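Local coordinates for protein RNA-dependent RNA Polymerase (Bombyx mori cytoplasmic polyhedrosis virus, PDB 6TZ0) that catalyses RNA-templated RNA synthesis, making fully conservative viral plus strands during transcription and probably also the complementary minus strands during genome replication, at residues K136-S140 / I202-Y208; D341-L345 / W742-D746. All coordinates share one frame. Numbering follows the deposited sequence.

Contact 1 (K136-S140 / I202-Y208); sequences KQRKS and ILPTFVY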
loop_
_atom_site.group_PDB
_atom_site.type_symbol
_atom_site.label_atom_id
_atom_site.label_comp_id
_atom_site.label_asym_id
_atom_site.label_seq_id
_atom_site.Cartn_x
_atom_site.Cartn_y
_atom_site.Cartn_z
ATOM N N LYS A 136 10.488 6.780 20.505
ATOM C CA LYS A 136 9.359 5.992 20.021
ATOM C C LYS A 136 8.147 6.030 20.939
ATOM O O LYS A 136 7.065 5.619 20.510
ATOM C CB LYS A 136 9.773 4.533 19.819
ATOM C CG LYS A 136 10.795 4.301 18.732
ATOM C CD LYS A 136 10.206 4.556 17.365
ATOM C CE LYS A 136 11.163 4.132 16.276
ATOM N NZ LYS A 136 12.352 5.016 16.243
ATOM N N GLN A 137 8.284 6.503 22.175
ATOM C CA GLN A 137 7.152 6.485 23.087
ATOM C C GLN A 137 6.299 7.742 23.049
ATOM O O GLN A 137 5.141 7.681 23.468
ATOM C CB GLN A 137 7.613 6.243 24.526
ATOM C CG GLN A 137 8.035 4.821 24.800
ATOM C CD GLN A 137 8.359 4.592 26.259
ATOM O OE1 GLN A 137 8.340 5.523 27.059
ATOM N NE2 GLN A 137 8.650 3.349 26.616
ATOM N N ARG A 138 6.807 8.875 22.575
ATOM C CA ARG A 138 5.961 10.064 22.541
ATOM C C ARG A 138 5.034 9.985 21.330
ATOM O O ARG A 138 5.460 10.107 20.177
ATOM C CB ARG A 138 6.785 11.351 22.604
ATOM C CG ARG A 138 7.864 11.597 21.575
ATOM C CD ARG A 138 8.592 12.878 21.912
ATOM N NE ARG A 138 7.764 14.070 21.771
ATOM C CZ ARG A 138 7.665 14.773 20.648
ATOM N NH1 ARG A 138 8.355 14.404 19.584
ATOM N NH2 ARG A 138 6.897 15.851 20.599
ATOM N N LYS A 139 3.759 9.713 21.602
ATOM C CA LYS A 139 2.720 9.550 20.586
ATOM C C LYS A 139 1.507 10.324 21.079
ATOM O O LYS A 139 0.613 9.748 21.696
ATOM C CB LYS A 139 2.379 8.084 20.384
ATOM C CG LYS A 139 3.446 7.262 19.750
ATOM C CD LYS A 139 2.997 5.840 19.676
ATOM C CE LYS A 139 4.068 5.007 19.049
ATOM N NZ LYS A 139 4.230 5.358 17.610
ATOM N N SER A 140 1.460 11.611 20.791
ATOM C CA SER A 140 0.372 12.445 21.265
ATOM C C SER A 140 -0.294 13.124 20.084
ATOM O O SER A 140 0.379 13.573 19.153
ATOM C CB SER A 140 0.869 13.472 22.267
ATOM O OG SER A 140 1.748 14.388 21.651
ATOM N N ILE A 202 8.750 1.844 30.760
ATOM C CA ILE A 202 7.470 1.810 30.052
ATOM C C ILE A 202 6.461 2.776 30.654
ATOM O O ILE A 202 5.335 2.897 30.155
ATOM C CB ILE A 202 7.007 0.337 30.053
ATOM C CG1 ILE A 202 5.965 0.055 28.963
ATOM C CG2 ILE A 202 6.469 -0.030 31.422
ATOM C CD1 ILE A 202 6.439 0.339 27.563
ATOM N N LEU A 203 6.857 3.504 31.690
ATOM C CA LEU A 203 5.935 4.372 32.416
ATOM C C LEU A 203 5.361 5.560 31.628
ATOM O O LEU A 203 4.224 5.953 31.939
ATOM C CB LEU A 203 6.644 4.812 33.705
ATOM C CG LEU A 203 5.939 5.374 34.939
ATOM C CD1 LEU A 203 5.721 6.854 34.862
ATOM C CD2 LEU A 203 4.624 4.653 35.161
ATOM N N PRO A 204 6.036 6.177 30.636
ATOM C CA PRO A 204 5.326 7.216 29.857
ATOM C C PRO A 204 4.217 6.728 28.932
ATOM O O PRO A 204 3.516 7.565 28.354
ATOM C CB PRO A 204 6.454 7.887 29.066
ATOM C CG PRO A 204 7.615 7.715 29.888
ATOM C CD PRO A 204 7.495 6.369 30.495
ATOM N N THR A 205 4.034 5.419 28.749
ATOM C CA THR A 205 2.897 4.959 27.956
ATOM C C THR A 205 1.639 4.850 28.806
ATOM O O THR A 205 0.519 4.792 28.282
ATOM C CB THR A 205 3.210 3.615 27.303
ATOM O OG1 THR A 205 3.487 2.647 28.319
ATOM C CG2 THR A 205 4.408 3.738 26.389
ATOM N N PHE A 206 1.796 4.834 30.127
ATOM C CA PHE A 206 0.634 4.663 30.982
ATOM C C PHE A 206 -0.166 5.933 31.154
ATOM O O PHE A 206 -1.311 5.860 31.601
ATOM C CB PHE A 206 1.048 4.107 32.326
ATOM C CG PHE A 206 1.372 2.682 32.258
ATOM C CD1 PHE A 206 0.355 1.746 32.234
ATOM C CD2 PHE A 206 2.676 2.265 32.146
ATOM C CE1 PHE A 206 0.639 0.423 32.133
ATOM C CE2 PHE A 206 2.964 0.940 32.048
ATOM C CZ PHE A 206 1.941 0.023 32.040
ATOM N N VAL A 207 0.387 7.082 30.777
ATOM C CA VAL A 207 -0.431 8.281 30.651
ATOM C C VAL A 207 -1.479 8.076 29.567
ATOM O O VAL A 207 -2.668 8.357 29.765
ATOM C CB VAL A 207 0.463 9.497 30.363
ATOM C CG1 VAL A 207 -0.369 10.758 30.217
ATOM C CG2 VAL A 207 1.489 9.651 31.454
ATOM N N TYR A 208 -1.064 7.508 28.432
ATOM C CA TYR A 208 -1.991 7.224 27.347
ATOM C C TYR A 208 -2.929 6.082 27.704
ATOM O O TYR A 208 -4.093 6.081 27.286
ATOM C CB TYR A 208 -1.218 6.892 26.076
ATOM C CG TYR A 208 -0.244 7.955 25.631
ATOM C CD1 TYR A 208 -0.695 9.194 25.204
ATOM C CD2 TYR A 208 1.116 7.692 25.561
ATOM C CE1 TYR A 208 0.185 10.164 24.784
ATOM C CE2 TYR A 208 2.004 8.655 25.128
ATOM C CZ TYR A 208 1.532 9.888 24.740
ATOM O OH TYR A 208 2.397 10.859 24.303
#
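Within the N-terminal region of this reovirus-family RNA polymerase, a loop-on-helix packing brings 136-140, in the loop between helices 121-134 and 145-160, against helix 206-218 and the turn leading into it. Two side chains, Gln137 from the loop and Tyr208 from the helix, provide most of the interface. Gln137 has an m chi1 and a nearly trans chi2, so its side chain extends straight toward the turn. Its amide lies among aliphatic groups: OE1 is 3.6 Å from Pro204 CB, CD is 4.0 Å from Thr205 CG2, and NE2 is 3.9 Å from Ile202 CD1 while hydrogen-bonding to Ser201 O just before the turn. Thr205 adopts p, which leaves its hydroxyl to bond back within the turn (OG1 to Ile202 O, 2.6 Å) while its methyl meets Gln137. Tyr208, with chi1 m, reaches out from the helix to the loop backbone, and its CE2 comes within 3.7 Å of Gln137 O. Ser140 CB touches Tyr208 OH at 3.6 Å, with the p rotamer of the serine allowing OG to bond to Ala143 O. Arg138 CB points away, and its NE pairs with Glu185 of strand 183-186. Lys139 CB points sideways; chi2 and chi3 are t, and the chain's end leads away from 202-208. Its backbone addresses the phenol twice: Lys139 N donates a hydrogen bond to Tyr208 OH (3.2 Å), and Lys139 O lies over one face of the ring, 3.1 Å from Tyr208 CE1.

Contact 2 (D341-L345 / W742-D746); sequences DGTFL and WTRED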
loop_
_atom_site.group_PDB
_atom_site.type_symbol
_atom_site.label_atom_id
_atom_site.label_comp_id
_atom_site.label_asym_id
_atom_site.label_seq_id
_atom_site.Cartn_x
_atom_site.Cartn_y
_atom_site.Cartn_z
ATOM N N ASP A 341 -5.400 -1.231 24.138
ATOM C CA ASP A 341 -4.811 -0.107 24.847
ATOM C C ASP A 341 -5.085 1.232 24.184
ATOM O O ASP A 341 -5.049 2.261 24.862
ATOM C CB ASP A 341 -3.300 -0.300 24.926
ATOM C CG ASP A 341 -2.651 0.525 26.000
ATOM O OD1 ASP A 341 -3.363 1.147 26.810
ATOM O OD2 ASP A 341 -1.408 0.558 26.027
ATOM N N GLY A 342 -5.325 1.253 22.879
ATOM C CA GLY A 342 -5.503 2.482 22.158
ATOM C C GLY A 342 -4.240 3.023 21.524
ATOM O O GLY A 342 -4.311 3.607 20.443
ATOM N N THR A 343 -3.085 2.829 22.158
ATOM C CA THR A 343 -1.838 3.353 21.619
ATOM C C THR A 343 -1.423 2.590 20.370
ATOM O O THR A 343 -1.758 1.418 20.191
ATOM C CB THR A 343 -0.715 3.254 22.650
ATOM O OG1 THR A 343 -0.441 1.875 22.926
ATOM C CG2 THR A 343 -1.126 3.921 23.925
ATOM N N PHE A 344 -0.680 3.266 19.501
ATOM C CA PHE A 344 -0.133 2.577 18.344
ATOM C C PHE A 344 1.156 1.886 18.755
ATOM O O PHE A 344 2.011 2.478 19.417
ATOM C CB PHE A 344 0.123 3.531 17.180
ATOM C CG PHE A 344 -1.124 4.039 16.495
ATOM C CD1 PHE A 344 -2.392 3.655 16.885
ATOM C CD2 PHE A 344 -1.007 4.845 15.389
ATOM C CE1 PHE A 344 -3.513 4.130 16.231
ATOM C CE2 PHE A 344 -2.120 5.320 14.725
ATOM C CZ PHE A 344 -3.371 4.960 15.145
ATOM N N LEU A 345 1.285 0.627 18.378
ATOM C CA LEU A 345 2.360 -0.232 18.846
ATOM C C LEU A 345 3.583 -0.002 17.965
ATOM O O LEU A 345 3.519 -0.209 16.750
ATOM C CB LEU A 345 1.904 -1.691 18.799
ATOM C CG LEU A 345 1.004 -2.293 19.890
ATOM C CD1 LEU A 345 -0.398 -1.717 19.960
ATOM C CD2 LEU A 345 0.885 -3.773 19.641
ATOM N N TRP A 742 -6.071 9.967 21.289
ATOM C CA TRP A 742 -4.951 10.531 22.026
ATOM C C TRP A 742 -3.581 10.248 21.426
ATOM O O TRP A 742 -2.648 11.006 21.712
ATOM C CB TRP A 742 -4.975 10.028 23.478
ATOM C CG TRP A 742 -6.313 10.247 24.134
ATOM C CD1 TRP A 742 -7.238 9.288 24.442
ATOM C CD2 TRP A 742 -6.910 11.499 24.464
ATOM N NE1 TRP A 742 -8.355 9.868 24.990
ATOM C CE2 TRP A 742 -8.177 11.227 25.014
ATOM C CE3 TRP A 742 -6.485 12.823 24.374
ATOM C CZ2 TRP A 742 -9.022 12.232 25.458
ATOM C CZ3 TRP A 742 -7.323 13.819 24.818
ATOM C CH2 TRP A 742 -8.577 13.519 25.357
ATOM N N THR A 743 -3.417 9.205 20.619
ATOM C CA THR A 743 -2.124 8.864 20.041
ATOM C C THR A 743 -2.170 9.004 18.523
ATOM O O THR A 743 -3.235 9.155 17.926
ATOM C CB THR A 743 -1.700 7.445 20.436
ATOM O OG1 THR A 743 -2.635 6.504 19.903
ATOM C CG2 THR A 743 -1.674 7.296 21.941
ATOM N N ARG A 744 -0.990 8.960 17.899
ATOM C CA ARG A 744 -0.865 9.072 16.450
ATOM C C ARG A 744 0.096 8.028 15.906
ATOM O O ARG A 744 0.748 7.292 16.648
ATOM C CB ARG A 744 -0.363 10.444 16.006
ATOM C CG ARG A 744 -1.334 11.548 16.193
ATOM C CD ARG A 744 -0.763 12.852 15.700
ATOM N NE ARG A 744 -0.585 12.846 14.255
ATOM C CZ ARG A 744 -1.535 13.187 13.393
ATOM N NH1 ARG A 744 -2.725 13.561 13.835
ATOM N NH2 ARG A 744 -1.297 13.156 12.090
ATOM N N GLU A 745 0.168 7.979 14.573
ATOM C CA GLU A 745 1.189 7.181 13.907
ATOM C C GLU A 745 2.507 7.935 13.836
ATOM O O GLU A 745 3.573 7.362 14.083
ATOM C CB GLU A 745 0.716 6.784 12.508
ATOM C CG GLU A 745 1.727 5.966 11.725
ATOM C CD GLU A 745 1.211 5.515 10.376
ATOM O OE1 GLU A 745 0.061 5.858 10.030
ATOM O OE2 GLU A 745 1.959 4.812 9.663
ATOM N N ASP A 746 2.452 9.219 13.515
ATOM C CA ASP A 746 3.636 10.052 13.418
ATOM C C ASP A 746 3.520 11.259 14.337
ATOM O O ASP A 746 2.425 11.766 14.595
ATOM C CB ASP A 746 3.871 10.506 11.971
ATOM C CG ASP A 746 2.643 11.148 11.347
ATOM O OD1 ASP A 746 1.551 11.095 11.948
ATOM O OD2 ASP A 746 2.775 11.723 10.247
#
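Both segments are irregular in conformation yet run side by side in roughly the same direction, with CA atoms 5.7 Å apart at Thr343 and Thr743 and 6.5 Å at Phe344 and Glu745. Gly342 has a positive phi (94°, psi -34°), where a CB would be jammed against the preceding carbonyl; after it, Thr343 and Phe344 are extended. Thr743 and Arg744 are extended as well, and the path bends at Glu745. The contact joins the connection between helices 325-339 and 349-356 to the loop preceding helix 754-766, nearly 400 residues further on. Phe344 points toward 742-746, its CD2 lying 3.3 Å from Arg744 O, 3.4 Å from Glu745 N and 3.9 Å from Glu745 CB. Thr743 also points across, its CG2 4.0 Å from Thr343 CG2 and its OG1, bonded to Ser740 OG, 3.7 Å from Thr343 CA. The CA-to-CB bond of Arg744 points away from 341-345; its NE bonds to Asp746 O (3.2 Å), its NH2 pairs with Asp746 OD1 (3.5 Å), and NH1 forms a salt bridge with Glu759. Van der Waals packing by Phe344 and the two threonines thus makes up much of the contact.

Contacts 1 and 2 form one continuous packed region, their centres 9 Å apart, although both segments of contact 1 precede those of contact 2 in the sequence. Tyr208 CB meets Thr343 CG2 at 3.7 Å, and Lys139 touches both segments of contact 2, with CE 3.3 Å from Phe344 O and its carbonyl O 3.4 Å from Thr743 CG2. Ser140 O is 3.7 Å from Arg744 CD. Neither contact includes a known ligand-binding residue, but both lie near some: the side chains of Ser140 and Arg138 are about 9 Å from those of the ATP-binding Arg147 and Tyr184, respectively, and that of Phe344 is about 11 Å from that of the UTP-binding Arg485; neither nucleotide is bound to this chain here.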